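Long-range contact in VP5 (Halorubrum pleomorphic virus 2, PDB 6QGI), which probably drives fusion of the viral envelope with the membrane of its haloarchaeal host, as the envelope protein of a pleomorphic virus: residues A[13-27]-A[51-65]. Sequence-based numbering, arbitrary orientation.
Sequences AVGVGWALREFEIVG and RKSTNASTIVDNQNI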
ATOM      1  N   ALA A  13       2.811   4.359   0.382  1.00 26.25           N
ATOM      2  CA  ALA A  13       3.501   3.416  -0.500  1.00 26.18           C
ATOM      3  C   ALA A  13       2.492   2.350  -0.958  1.00 30.57           C
ATOM      4  O   ALA A  13       1.513   2.093  -0.250  1.00 29.41           O
ATOM      5  CB  ALA A  13       4.680   2.787   0.222  1.00 26.80           C
ATOM      6  N   VAL A  14       2.674   1.787  -2.159  1.00 27.70           N
ATOM      7  CA  VAL A  14       1.709   0.807  -2.656  1.00 27.06           C
ATOM      8  C   VAL A  14       2.414  -0.550  -2.909  1.00 30.97           C
ATOM      9  O   VAL A  14       3.412  -0.625  -3.640  1.00 30.56           O
ATOM     10  CB  VAL A  14       0.936   1.330  -3.903  1.00 30.67           C
ATOM     11  CG1 VAL A  14      -0.036   0.282  -4.449  1.00 30.26           C
ATOM     12  CG2 VAL A  14       0.194   2.627  -3.575  1.00 30.35           C
ATOM     13  N   GLY A  15       1.883  -1.594  -2.269  1.00 26.90           N
ATOM     14  CA  GLY A  15       2.317  -2.982  -2.407  1.00 26.32           C
ATOM     15  C   GLY A  15       1.085  -3.852  -2.544  1.00 28.92           C
ATOM     16  O   GLY A  15       0.352  -4.027  -1.573  1.00 29.04           O
ATOM     17  N   VAL A  16       0.792  -4.338  -3.759  1.00 24.08           N
ATOM     18  CA  VAL A  16      -0.438  -5.113  -4.007  1.00 23.50           C
ATOM     19  C   VAL A  16      -0.144  -6.529  -4.543  1.00 26.92           C
ATOM     20  O   VAL A  16      -1.089  -7.253  -4.892  1.00 26.69           O
ATOM     21  CB  VAL A  16      -1.421  -4.355  -4.950  1.00 27.18           C
ATOM     22  CG1 VAL A  16      -1.913  -3.059  -4.320  1.00 26.41           C
ATOM     23  CG2 VAL A  16      -0.806  -4.091  -6.318  1.00 27.35           C
ATOM     24  N   GLY A  17       1.139  -6.901  -4.585  1.00 22.59           N
ATOM     25  CA  GLY A  17       1.579  -8.201  -5.077  1.00 22.72           C
ATOM     26  C   GLY A  17       1.009  -9.376  -4.312  1.00 27.82           C
ATOM     27  O   GLY A  17       0.841 -10.459  -4.881  1.00 28.01           O
ATOM     28  N   TRP A  18       0.661  -9.142  -3.030  1.00 25.17           N
ATOM     29  CA  TRP A  18       0.074 -10.101  -2.088  1.00 25.48           C
ATOM     30  C   TRP A  18      -1.296 -10.599  -2.545  1.00 30.01           C
ATOM     31  O   TRP A  18      -1.750 -11.659  -2.106  1.00 29.79           O
ATOM     32  CB  TRP A  18      -0.048  -9.464  -0.699  1.00 24.19           C
ATOM     33  CG  TRP A  18      -0.924  -8.250  -0.672  1.00 24.81           C
ATOM     34  CD1 TRP A  18      -0.545  -6.961  -0.901  1.00 27.53           C
ATOM     35  CD2 TRP A  18      -2.327  -8.215  -0.390  1.00 24.47           C
ATOM     36  NE1 TRP A  18      -1.636  -6.131  -0.842  1.00 26.74           N
ATOM     37  CE2 TRP A  18      -2.738  -6.868  -0.491  1.00 28.19           C
ATOM     38  CE3 TRP A  18      -3.281  -9.196  -0.069  1.00 25.79           C
ATOM     39  CZ2 TRP A  18      -4.064  -6.475  -0.278  1.00 27.37           C
ATOM     40  CZ3 TRP A  18      -4.594  -8.806   0.145  1.00 27.16           C
ATOM     41  CH2 TRP A  18      -4.972  -7.459   0.051  1.00 27.61           C
ATOM     42  N   ALA A  19      -1.972  -9.810  -3.393  1.00 26.87           N
ATOM     43  CA  ALA A  19      -3.273 -10.160  -3.945  1.00 26.79           C
ATOM     44  C   ALA A  19      -3.107 -10.926  -5.257  1.00 31.60           C
ATOM     45  O   ALA A  19      -4.087 -11.426  -5.796  1.00 31.48           O
ATOM     46  CB  ALA A  19      -4.094  -8.898  -4.162  1.00 27.28           C
ATOM     47  N   LEU A  20      -1.861 -11.042  -5.759  1.00 28.37           N
ATOM     48  CA  LEU A  20      -1.582 -11.732  -7.018  1.00 28.82           C
ATOM     49  C   LEU A  20      -0.763 -13.009  -6.845  1.00 33.31           C
ATOM     50  O   LEU A  20      -1.023 -13.988  -7.540  1.00 33.59           O
ATOM     51  CB  LEU A  20      -0.855 -10.791  -7.986  1.00 28.83           C
ATOM     52  CG  LEU A  20      -1.692  -9.667  -8.566  1.00 32.77           C
ATOM     53  CD1 LEU A  20      -0.834  -8.713  -9.307  1.00 33.05           C
ATOM     54  CD2 LEU A  20      -2.781 -10.209  -9.495  1.00 34.30           C
ATOM     55  N   ARG A  21       0.230 -13.000  -5.937  1.00 29.23           N
ATOM     56  CA  ARG A  21       1.124 -14.141  -5.713  1.00 28.86           C
ATOM     57  C   ARG A  21       1.645 -14.154  -4.280  1.00 34.37           C
ATOM     58  O   ARG A  21       1.378 -13.208  -3.540  1.00 33.36           O
ATOM     59  CB  ARG A  21       2.301 -14.057  -6.701  1.00 26.24           C
ATOM     60  CG  ARG A  21       3.229 -12.878  -6.404  1.00 26.90           C
ATOM     61  CD  ARG A  21       4.091 -12.486  -7.569  1.00 28.41           C
ATOM     62  NE  ARG A  21       4.624 -11.141  -7.358  1.00 33.30           N
ATOM     63  CZ  ARG A  21       4.043 -10.026  -7.791  1.00 42.39           C
ATOM     64  NH1 ARG A  21       2.908 -10.088  -8.481  1.00 22.01           N
ATOM     65  NH2 ARG A  21       4.590  -8.847  -7.546  1.00 30.48           N
ATOM     66  N   GLU A  22       2.420 -15.200  -3.904  1.00 33.10           N
ATOM     67  CA  GLU A  22       3.065 -15.282  -2.592  1.00 33.17           C
ATOM     68  C   GLU A  22       4.010 -14.079  -2.470  1.00 37.41           C
ATOM     69  O   GLU A  22       4.844 -13.857  -3.349  1.00 36.57           O
ATOM     70  CB  GLU A  22       3.800 -16.620  -2.420  1.00 35.32           C
ATOM     71  CG  GLU A  22       4.101 -16.955  -0.970  1.00 48.77           C
ATOM     72  CD  GLU A  22       5.060 -18.102  -0.715  1.00 73.50           C
ATOM     73  OE1 GLU A  22       5.639 -18.637  -1.689  1.00 70.59           O
ATOM     74  OE2 GLU A  22       5.240 -18.461   0.472  1.00 67.26           O
ATOM     75  N   PHE A  23       3.789 -13.246  -1.452  1.00 35.58           N
ATOM     76  CA  PHE A  23       4.522 -11.997  -1.248  1.00 36.01           C
ATOM     77  C   PHE A  23       5.467 -12.078  -0.055  1.00 42.13           C
ATOM     78  O   PHE A  23       5.190 -12.801   0.905  1.00 42.66           O
ATOM     79  CB  PHE A  23       3.515 -10.850  -1.048  1.00 37.00           C
ATOM     80  CG  PHE A  23       3.885  -9.490  -1.600  1.00 38.31           C
ATOM     81  CD1 PHE A  23       4.373  -9.354  -2.898  1.00 41.37           C
ATOM     82  CD2 PHE A  23       3.666  -8.335  -0.854  1.00 40.04           C
ATOM     83  CE1 PHE A  23       4.702  -8.095  -3.410  1.00 42.26           C
ATOM     84  CE2 PHE A  23       3.983  -7.074  -1.373  1.00 42.57           C
ATOM     85  CZ  PHE A  23       4.494  -6.963  -2.649  1.00 41.01           C
ATOM     86  N   GLU A  24       6.582 -11.330  -0.115  1.00 39.13           N
ATOM     87  CA  GLU A  24       7.555 -11.292   0.972  1.00 39.57           C
ATOM     88  C   GLU A  24       7.084 -10.302   2.020  1.00 42.16           C
ATOM     89  O   GLU A  24       7.007  -9.099   1.751  1.00 41.89           O
ATOM     90  CB  GLU A  24       8.960 -10.942   0.459  1.00 41.79           C
ATOM     91  CG  GLU A  24       9.596 -12.064  -0.348  1.00 57.09           C
ATOM     92  CD  GLU A  24      10.965 -11.787  -0.940  1.00 85.39           C
ATOM     93  OE1 GLU A  24      11.442 -10.631  -0.860  1.00 77.16           O
ATOM     94  OE2 GLU A  24      11.567 -12.742  -1.482  1.00 85.83           O
ATOM     95  N   ILE A  25       6.720 -10.816   3.202  1.00 37.22           N
ATOM     96  CA  ILE A  25       6.226  -9.997   4.308  1.00 35.59           C
ATOM     97  C   ILE A  25       7.424  -9.434   5.093  1.00 36.59           C
ATOM     98  O   ILE A  25       8.432 -10.122   5.281  1.00 36.86           O
ATOM     99  CB  ILE A  25       5.212 -10.796   5.192  1.00 38.85           C
ATOM    100  CG1 ILE A  25       3.862 -10.927   4.440  1.00 38.84           C
ATOM    101  CG2 ILE A  25       4.989 -10.147   6.575  1.00 39.73           C
ATOM    102  CD1 ILE A  25       3.013 -11.998   4.844  1.00 44.43           C
ATOM    103  N   VAL A  26       7.305  -8.161   5.518  1.00 30.43           N
ATOM    104  CA  VAL A  26       8.304  -7.438   6.307  1.00 29.02           C
ATOM    105  C   VAL A  26       8.350  -8.081   7.701  1.00 31.62           C
ATOM    106  O   VAL A  26       7.377  -7.996   8.458  1.00 30.99           O
ATOM    107  CB  VAL A  26       7.998  -5.912   6.354  1.00 31.69           C
ATOM    108  CG1 VAL A  26       8.962  -5.172   7.274  1.00 31.55           C
ATOM    109  CG2 VAL A  26       8.013  -5.299   4.953  1.00 31.08           C
ATOM    110  N   GLY A  27       9.473  -8.740   7.997  1.00 27.20           N
ATOM    111  CA  GLY A  27       9.713  -9.438   9.254  1.00 26.63           C
ATOM    112  C   GLY A  27       9.652  -8.548  10.475  1.00 29.80           C
ATOM    113  O   GLY A  27       9.897  -7.338  10.384  1.00 29.45           O
ATOM    114  N   ARG A  51       5.273  -0.527  11.257  1.00 21.81           N
ATOM    115  CA  ARG A  51       4.342  -1.641  11.066  1.00 21.52           C
ATOM    116  C   ARG A  51       3.025  -1.141  10.487  1.00 25.88           C
ATOM    117  O   ARG A  51       2.523  -1.753   9.549  1.00 26.24           O
ATOM    118  CB  ARG A  51       4.099  -2.421  12.374  1.00 21.25           C
ATOM    119  CG  ARG A  51       3.249  -3.704  12.214  1.00 25.13           C
ATOM    120  CD  ARG A  51       3.789  -4.695  11.186  1.00 18.52           C
ATOM    121  NE  ARG A  51       5.097  -5.221  11.571  1.00 20.41           N
ATOM    122  CZ  ARG A  51       5.857  -5.992  10.800  1.00 30.67           C
ATOM    123  NH1 ARG A  51       5.446  -6.338   9.589  1.00 14.19           N
ATOM    124  NH2 ARG A  51       7.036  -6.412  11.234  1.00 22.43           N
ATOM    125  N   LYS A  52       2.485  -0.022  11.023  1.00 22.48           N
ATOM    126  CA  LYS A  52       1.241   0.602  10.563  1.00 22.19           C
ATOM    127  C   LYS A  52       1.374   1.047   9.110  1.00 25.77           C
ATOM    128  O   LYS A  52       0.434   0.885   8.339  1.00 25.16           O
ATOM    129  CB  LYS A  52       0.877   1.803  11.451  1.00 24.93           C
ATOM    130  CG  LYS A  52      -0.525   2.347  11.213  1.00 36.12           C
ATOM    131  CD  LYS A  52      -0.551   3.855  11.372  1.00 44.85           C
ATOM    132  CE  LYS A  52      -1.933   4.434  11.205  1.00 53.47           C
ATOM    133  NZ  LYS A  52      -2.416   4.378   9.797  1.00 64.21           N
ATOM    134  N   SER A  53       2.547   1.591   8.745  1.00 23.03           N
ATOM    135  CA  SER A  53       2.843   2.054   7.397  1.00 23.01           C
ATOM    136  C   SER A  53       2.940   0.884   6.414  1.00 27.91           C
ATOM    137  O   SER A  53       2.313   0.966   5.369  1.00 28.59           O
ATOM    138  CB  SER A  53       4.124   2.881   7.371  1.00 26.20           C
ATOM    139  OG  SER A  53       4.204   3.589   6.145  1.00 33.94           O
ATOM    140  N   THR A  54       3.677  -0.204   6.750  1.00 24.60           N
ATOM    141  CA  THR A  54       3.822  -1.379   5.873  1.00 24.60           C
ATOM    142  C   THR A  54       2.502  -2.168   5.767  1.00 27.72           C
ATOM    143  O   THR A  54       2.243  -2.754   4.714  1.00 27.99           O
ATOM    144  CB  THR A  54       4.982  -2.300   6.305  1.00 37.17           C
ATOM    145  OG1 THR A  54       4.742  -2.824   7.610  1.00 40.78           O
ATOM    146  CG2 THR A  54       6.347  -1.616   6.239  1.00 35.77           C
ATOM    147  N   ASN A  55       1.665  -2.176   6.832  1.00 23.02           N
ATOM    148  CA  ASN A  55       0.355  -2.848   6.795  1.00 22.12           C
ATOM    149  C   ASN A  55      -0.619  -2.051   5.940  1.00 25.36           C
ATOM    150  O   ASN A  55      -1.480  -2.641   5.284  1.00 24.60           O
ATOM    151  CB  ASN A  55      -0.220  -3.053   8.198  1.00 19.17           C
ATOM    152  CG  ASN A  55       0.463  -4.112   9.022  1.00 28.46           C
ATOM    153  OD1 ASN A  55       1.303  -4.875   8.547  1.00 23.26           O
ATOM    154  ND2 ASN A  55       0.112  -4.182  10.291  1.00 20.63           N
ATOM    155  N   ALA A  56      -0.477  -0.706   5.951  1.00 22.06           N
ATOM    156  CA  ALA A  56      -1.291   0.215   5.158  1.00 21.88           C
ATOM    157  C   ALA A  56      -0.855   0.175   3.698  1.00 25.47           C
ATOM    158  O   ALA A  56      -1.705   0.105   2.810  1.00 25.05           O
ATOM    159  CB  ALA A  56      -1.175   1.628   5.705  1.00 22.56           C
ATOM    160  N   SER A  57       0.472   0.167   3.452  1.00 21.64           N
ATOM    161  CA  SER A  57       1.063   0.128   2.111  1.00 21.33           C
ATOM    162  C   SER A  57       0.635  -1.097   1.334  1.00 23.90           C
ATOM    163  O   SER A  57       0.520  -1.038   0.110  1.00 22.97           O
ATOM    164  CB  SER A  57       2.585   0.163   2.184  1.00 24.71           C
ATOM    165  OG  SER A  57       3.041   1.330   2.843  1.00 34.74           O
ATOM    166  N   THR A  58       0.408  -2.213   2.039  1.00 20.12           N
ATOM    167  CA  THR A  58       0.047  -3.458   1.398  1.00 19.55           C
ATOM    168  C   THR A  58      -1.439  -3.788   1.534  1.00 22.46           C
ATOM    169  O   THR A  58      -2.107  -3.921   0.514  1.00 21.60           O
ATOM    170  CB  THR A  58       0.915  -4.621   1.915  1.00 28.88           C
ATOM    171  OG1 THR A  58       0.771  -4.732   3.334  1.00 30.00           O
ATOM    172  CG2 THR A  58       2.392  -4.480   1.532  1.00 26.35           C
ATOM    173  N   ILE A  59      -1.967  -3.904   2.764  1.00 19.48           N
ATOM    174  CA  ILE A  59      -3.346  -4.358   2.963  1.00 19.70           C
ATOM    175  C   ILE A  59      -4.380  -3.262   3.324  1.00 24.29           C
ATOM    176  O   ILE A  59      -5.403  -3.178   2.642  1.00 24.76           O
ATOM    177  CB  ILE A  59      -3.344  -5.469   4.051  1.00 22.83           C
ATOM    178  CG1 ILE A  59      -2.690  -6.767   3.528  1.00 23.14           C
ATOM    179  CG2 ILE A  59      -4.760  -5.731   4.571  1.00 23.65           C
ATOM    180  CD1 ILE A  59      -2.439  -7.765   4.557  1.00 33.22           C
ATOM    181  N   VAL A  60      -4.157  -2.505   4.410  1.00 21.03           N
ATOM    182  CA  VAL A  60      -5.126  -1.570   4.985  1.00 20.87           C
ATOM    183  C   VAL A  60      -5.523  -0.444   4.019  1.00 26.28           C
ATOM    184  O   VAL A  60      -6.714  -0.155   3.931  1.00 25.77           O
ATOM    185  CB  VAL A  60      -4.648  -1.010   6.359  1.00 23.90           C
ATOM    186  CG1 VAL A  60      -5.706  -0.130   7.017  1.00 23.60           C
ATOM    187  CG2 VAL A  60      -4.263  -2.152   7.300  1.00 23.38           C
ATOM    188  N   ASP A  61      -4.574   0.167   3.293  1.00 24.53           N
ATOM    189  CA  ASP A  61      -4.910   1.279   2.389  1.00 25.26           C
ATOM    190  C   ASP A  61      -5.446   0.833   1.024  1.00 29.55           C
ATOM    191  O   ASP A  61      -5.935   1.674   0.275  1.00 29.75           O
ATOM    192  CB  ASP A  61      -3.702   2.213   2.202  1.00 27.54           C
ATOM    193  CG  ASP A  61      -3.507   3.231   3.315  1.00 40.48           C
ATOM    194  OD1 ASP A  61      -4.222   3.136   4.342  1.00 40.41           O
ATOM    195  OD2 ASP A  61      -2.640   4.131   3.156  1.00 47.41           O
ATOM    196  N   ASN A  62      -5.404  -0.474   0.713  1.00 25.50           N
ATOM    197  CA  ASN A  62      -5.853  -0.964  -0.589  1.00 25.47           C
ATOM    198  C   ASN A  62      -6.934  -2.043  -0.447  1.00 31.17           C
ATOM    199  O   ASN A  62      -6.692  -3.211  -0.739  1.00 31.07           O
ATOM    200  CB  ASN A  62      -4.652  -1.487  -1.406  1.00 23.74           C
ATOM    201  CG  ASN A  62      -3.398  -0.645  -1.291  1.00 32.44           C
ATOM    202  OD1 ASN A  62      -3.404   0.555  -1.534  1.00 26.51           O
ATOM    203  ND2 ASN A  62      -2.300  -1.261  -0.898  1.00 18.63           N
ATOM    204  N   GLN A  63      -8.135  -1.643  -0.020  1.00 29.36           N
ATOM    205  CA  GLN A  63      -9.274  -2.550   0.154  1.00 29.79           C
ATOM    206  C   GLN A  63     -10.087  -2.638  -1.126  1.00 33.67           C
ATOM    207  O   GLN A  63     -10.895  -3.557  -1.284  1.00 34.49           O
ATOM    208  CB  GLN A  63     -10.195  -2.090   1.306  1.00 31.65           C
ATOM    209  CG  GLN A  63      -9.496  -1.368   2.457  1.00 50.35           C
ATOM    210  CD  GLN A  63      -9.380   0.125   2.257  1.00 74.76           C
ATOM    211  OE1 GLN A  63      -9.437   0.646   1.137  1.00 71.11           O
ATOM    212  NE2 GLN A  63      -9.217   0.850   3.352  1.00 69.83           N
ATOM    213  N   ASN A  64      -9.874  -1.678  -2.043  1.00 28.94           N
ATOM    214  CA  ASN A  64     -10.612  -1.558  -3.299  1.00 28.25           C
ATOM    215  C   ASN A  64      -9.933  -2.254  -4.483  1.00 30.76           C
ATOM    216  O   ASN A  64     -10.390  -2.094  -5.620  1.00 31.32           O
ATOM    217  CB  ASN A  64     -10.848  -0.084  -3.617  1.00 26.70           C
ATOM    218  CG  ASN A  64     -11.754   0.596  -2.627  1.00 43.28           C
ATOM    219  OD1 ASN A  64     -12.817   0.079  -2.255  1.00 38.05           O
ATOM    220  ND2 ASN A  64     -11.355   1.777  -2.181  1.00 33.00           N
ATOM    221  N   ILE A  65      -8.883  -3.055  -4.225  1.00 25.40           N
ATOM    222  CA  ILE A  65      -8.174  -3.818  -5.264  1.00 25.10           C
ATOM    223  C   ILE A  65      -8.730  -5.257  -5.318  1.00 29.23           C
ATOM    224  O   ILE A  65      -8.330  -6.033  -6.188  1.00 28.86           O
ATOM    225  CB  ILE A  65      -6.621  -3.800  -5.081  1.00 28.01           C
ATOM    226  CG1 ILE A  65      -6.190  -4.402  -3.721  1.00 27.77           C
ATOM    227  CG2 ILE A  65      -6.042  -2.390  -5.308  1.00 29.10           C
ATOM    228  CD1 ILE A  65      -4.852  -4.954  -3.648  1.00 34.70           C
TER
HETATM  229  O   HOH W   1       3.127   4.173   3.257  1.00 22.08           O
HETATM  230  O   HOH W   2      -1.156   2.763  -0.243  1.00 29.02           O
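Arg51 reaches from helix 37-60 to the loop that follows strand 11-13, and its guanidinium meets the carbonyl of Val26 end-on: NH1 lies 2.8 Å from Val26 O, and NH2 shares the same oxygen. The loop packs along this helix, in the helical region of the envelope protein, as far as a wider pi-type turn at 56-60, where Asn55 O accepts from both Ile59 N and Val60 N. Arg51 NH2 also makes a weak bond to Gly27 O, with both acceptors near the guanidinium plane. Bends at chi2 and chi3 curl the side chain back to these carbonyls, while NE pairs with Glu123 of helix 91-133.

At the pi-type turn the chain 13-15 runs alongside. Gly15 N donates to Ser57 O over 2.8 Å; Asn62 ND2 reaches that oxygen from the opposite face of its plane and also bonds Thr58 O. Asn62 OD1 is held by Tyr344, so both ends of the amide are fixed. A water bridges Ala13 N and Ser57 OG.

The Trp18 indole packs against this turn. Its NE1 is shared between Thr58 O, 2.6 Å away, and Gly15 O at the ring edge, both bonds weak. Ile59 CG1 lies over one ring face, a CH-pi contact 4.0 Å from the six-membered centroid, and Ala19 CB touches the other face nearer the rim. Ile65 CG1 lies between its backbone N and carbonyl carbon (chi1 60°), which carries CD1 in among Val16, Trp18 and Ala19, within 3.6 Å of Val16 CG1.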